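PDB 3GI7: lysozyme inhibitor LprI-like N-terminal domain-containing protein from Pseudomonas putida, which is of unknown function but, as a secreted member of the LprI family, may act as a lysozyme inhibitor. Local coordinates for residues Gly54-Ser57 with Arg58-Ala61. Sequence-based numbering, arbitrary orientation.
Sequences GLMS and RIEA. With SO4 (sulfate ion), chain D.
Gly54 O accepts the backbone N-H of Arg58 at 2.9 Å and so starts the hydrogen-bond ladder of helix 55-77. Gly54 is the N-cap residue, just before that helix. The next three rungs follow the i to i+4 pattern of an alpha helix. Ile59 N donates to Leu55 O, Glu60 N to Met56 O at 2.9 Å, and Ala61 N to Ser57 O at 2.8 Å. The Glu60 bond is the straightest of the four, with an angle of 165° at the hydrogen. Ser57 O has a second donor, a water 2.7 Å away. The same water also gives a weak hydrogen bond to Glu60 OE1. With CG anti to the backbone N (chi1 -173°) and the chain extended, the Glu60 carboxylate comes to this water.

The Arg58 side chain runs back past the N-cap, with its CB and CG beside Gly54 O. CG lies beside the backbone N (chi1 -80°), and the chain is extended from there to NE. A sulfate, probably from the crystallisation liquor, sits at the edge of the guanidinium, its sulfur in the guanidinium plane. Arg58 NH2 makes a weak hydrogen bond of 3.5 Å to sulfate O2. The modelled approach of sulfate O4 to NE is too short to be trusted in detail.

The apolar side is formed by Leu55, Met56 and Ile59. Ile59 CD1 lies 4.3 Å from Leu55 CD1 and 4.4 Å from the selenium of Met56, a selenomethionine. The chain is all-helical, and this is the N-terminal end of the middle of its three long helices, 17-49, 55-77 and 86-111. Here Leu55 and Ile59 rest on Met45 of helix 17-49, and Ile59 and Glu60 touch Tyr38. A second subunit packs its His79 against Leu55 and its Val76 against Arg58 and Ile59.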
ATOM      1  N   GLY A  54      19.418  -3.605  20.273  1.00 20.39           N
ATOM      2  CA  GLY A  54      18.675  -2.476  19.757  1.00 23.86           C
ATOM      3  C   GLY A  54      17.500  -2.794  18.864  1.00 23.71           C
ATOM      4  O   GLY A  54      16.717  -1.900  18.553  1.00 25.11           O
ATOM      5  N   LEU A  55      17.366  -4.055  18.457  1.00 22.33           N
ATOM      6  CA  LEU A  55      16.416  -4.407  17.435  1.00 21.85           C
ATOM      7  C   LEU A  55      15.007  -4.261  17.919  1.00 21.67           C
ATOM      8  O   LEU A  55      14.200  -3.604  17.258  1.00 20.33           O
ATOM      9  CB  LEU A  55      16.668  -5.814  16.908  1.00 21.59           C
ATOM     10  CG  LEU A  55      15.809  -6.273  15.726  1.00 20.66           C
ATOM     11  CD1 LEU A  55      15.787  -5.235  14.568  1.00 18.54           C
ATOM     12  CD2 LEU A  55      16.257  -7.671  15.232  1.00 20.35           C
HETATM   13  N   MSE A  56      14.682  -4.868  19.061  1.00 21.22           N
HETATM   14  CA  MSE A  56      13.290  -4.836  19.512  1.00 22.40           C
HETATM   15  C   MSE A  56      12.932  -3.395  19.915  1.00 19.60           C
HETATM   16  O   MSE A  56      11.827  -2.963  19.634  1.00 19.41           O
HETATM   17  CB  MSE A  56      13.009  -5.824  20.655  1.00 26.62           C
HETATM   18  CG  MSE A  56      13.508  -7.236  20.404  1.00 30.87           C
HETATM   19 SE   MSE A  56      12.801  -8.052  18.765  0.75 35.22          SE
HETATM   20  CE  MSE A  56      14.513  -9.092  18.392  1.00 22.25           C
ATOM     21  N   SER A  57      13.858  -2.647  20.517  1.00 19.49           N
ATOM     22  CA  SER A  57      13.579  -1.254  20.880  0.50 21.81           C
ATOM     23  C   SER A  57      13.311  -0.399  19.633  1.00 21.35           C
ATOM     24  O   SER A  57      12.455   0.494  19.656  1.00 22.07           O
ATOM     25  CB  SER A  57      14.711  -0.646  21.712  0.50 22.79           C
ATOM     26  OG  SER A  57      14.688  -1.181  23.028  0.50 21.36           O
ATOM     27  N   ARG A  58      14.042  -0.671  18.556  1.00 18.58           N
ATOM     28  CA  ARG A  58      13.828   0.063  17.284  1.00 20.39           C
ATOM     29  C   ARG A  58      12.465  -0.234  16.695  1.00 18.65           C
ATOM     30  O   ARG A  58      11.793   0.686  16.165  1.00 17.45           O
ATOM     31  CB  ARG A  58      14.899  -0.252  16.283  1.00 18.93           C
ATOM     32  CG  ARG A  58      16.193   0.516  16.497  1.00 26.86           C
ATOM     33  CD  ARG A  58      17.237  -0.129  15.611  1.00 30.15           C
ATOM     34  NE  ARG A  58      18.471   0.635  15.541  1.00 35.49           N
ATOM     35  CZ  ARG A  58      19.598   0.198  14.989  1.00 40.15           C
ATOM     36  NH1 ARG A  58      19.695  -1.039  14.478  1.00 40.86           N
ATOM     37  NH2 ARG A  58      20.650   1.007  14.970  1.00 46.93           N
ATOM     38  N   ILE A  59      12.038  -1.495  16.778  1.00 16.77           N
ATOM     39  CA  ILE A  59      10.721  -1.888  16.293  1.00 18.14           C
ATOM     40  C   ILE A  59       9.621  -1.212  17.116  1.00 21.10           C
ATOM     41  O   ILE A  59       8.665  -0.664  16.562  1.00 18.93           O
ATOM     42  CB  ILE A  59      10.514  -3.428  16.279  1.00 18.20           C
ATOM     43  CG1 ILE A  59      11.439  -4.058  15.225  1.00 21.40           C
ATOM     44  CG2 ILE A  59       8.997  -3.803  16.047  1.00 18.63           C
ATOM     45  CD1 ILE A  59      11.628  -5.578  15.381  1.00 19.19           C
ATOM     46  N   GLU A  60       9.793  -1.198  18.439  1.00 20.94           N
ATOM     47  CA  GLU A  60       8.842  -0.526  19.317  1.00 19.71           C
ATOM     48  C   GLU A  60       8.810   0.990  19.090  1.00 19.73           C
ATOM     49  O   GLU A  60       7.722   1.557  19.009  1.00 20.50           O
ATOM     50  CB  GLU A  60       9.173  -0.860  20.778  1.00 21.72           C
ATOM     51  CG  GLU A  60       8.158  -0.345  21.742  1.00 21.96           C
ATOM     52  CD  GLU A  60       8.533  -0.784  23.162  1.00 33.75           C
ATOM     53  OE1 GLU A  60       9.662  -0.512  23.589  1.00 42.67           O
ATOM     54  OE2 GLU A  60       7.729  -1.463  23.780  1.00 32.46           O
ATOM     55  N   ALA A  61       9.971   1.624  18.903  1.00 19.94           N
ATOM     56  CA  ALA A  61      10.037   3.063  18.647  1.00 22.42           C
ATOM     57  C   ALA A  61       9.320   3.431  17.345  1.00 20.43           C
ATOM     58  O   ALA A  61       8.569   4.403  17.303  1.00 21.09           O
ATOM     59  CB  ALA A  61      11.490   3.571  18.621  1.00 20.17           C
TER
HETATM   60  S   SO4 D 202      18.963   3.978  16.722  0.50 59.25           S
HETATM   61  O1  SO4 D 202      17.966   5.039  16.858  0.50 54.54           O
HETATM   62  O2  SO4 D 202      20.025   4.321  15.783  0.50 51.44           O
HETATM   63  O3  SO4 D 202      19.557   3.734  18.030  0.50 55.93           O
HETATM   64  O4  SO4 D 202      18.265   2.791  16.256  0.50 45.85           O
HETATM   65  O   HOH W   1      11.711   1.649  22.011  1.00 29.27           O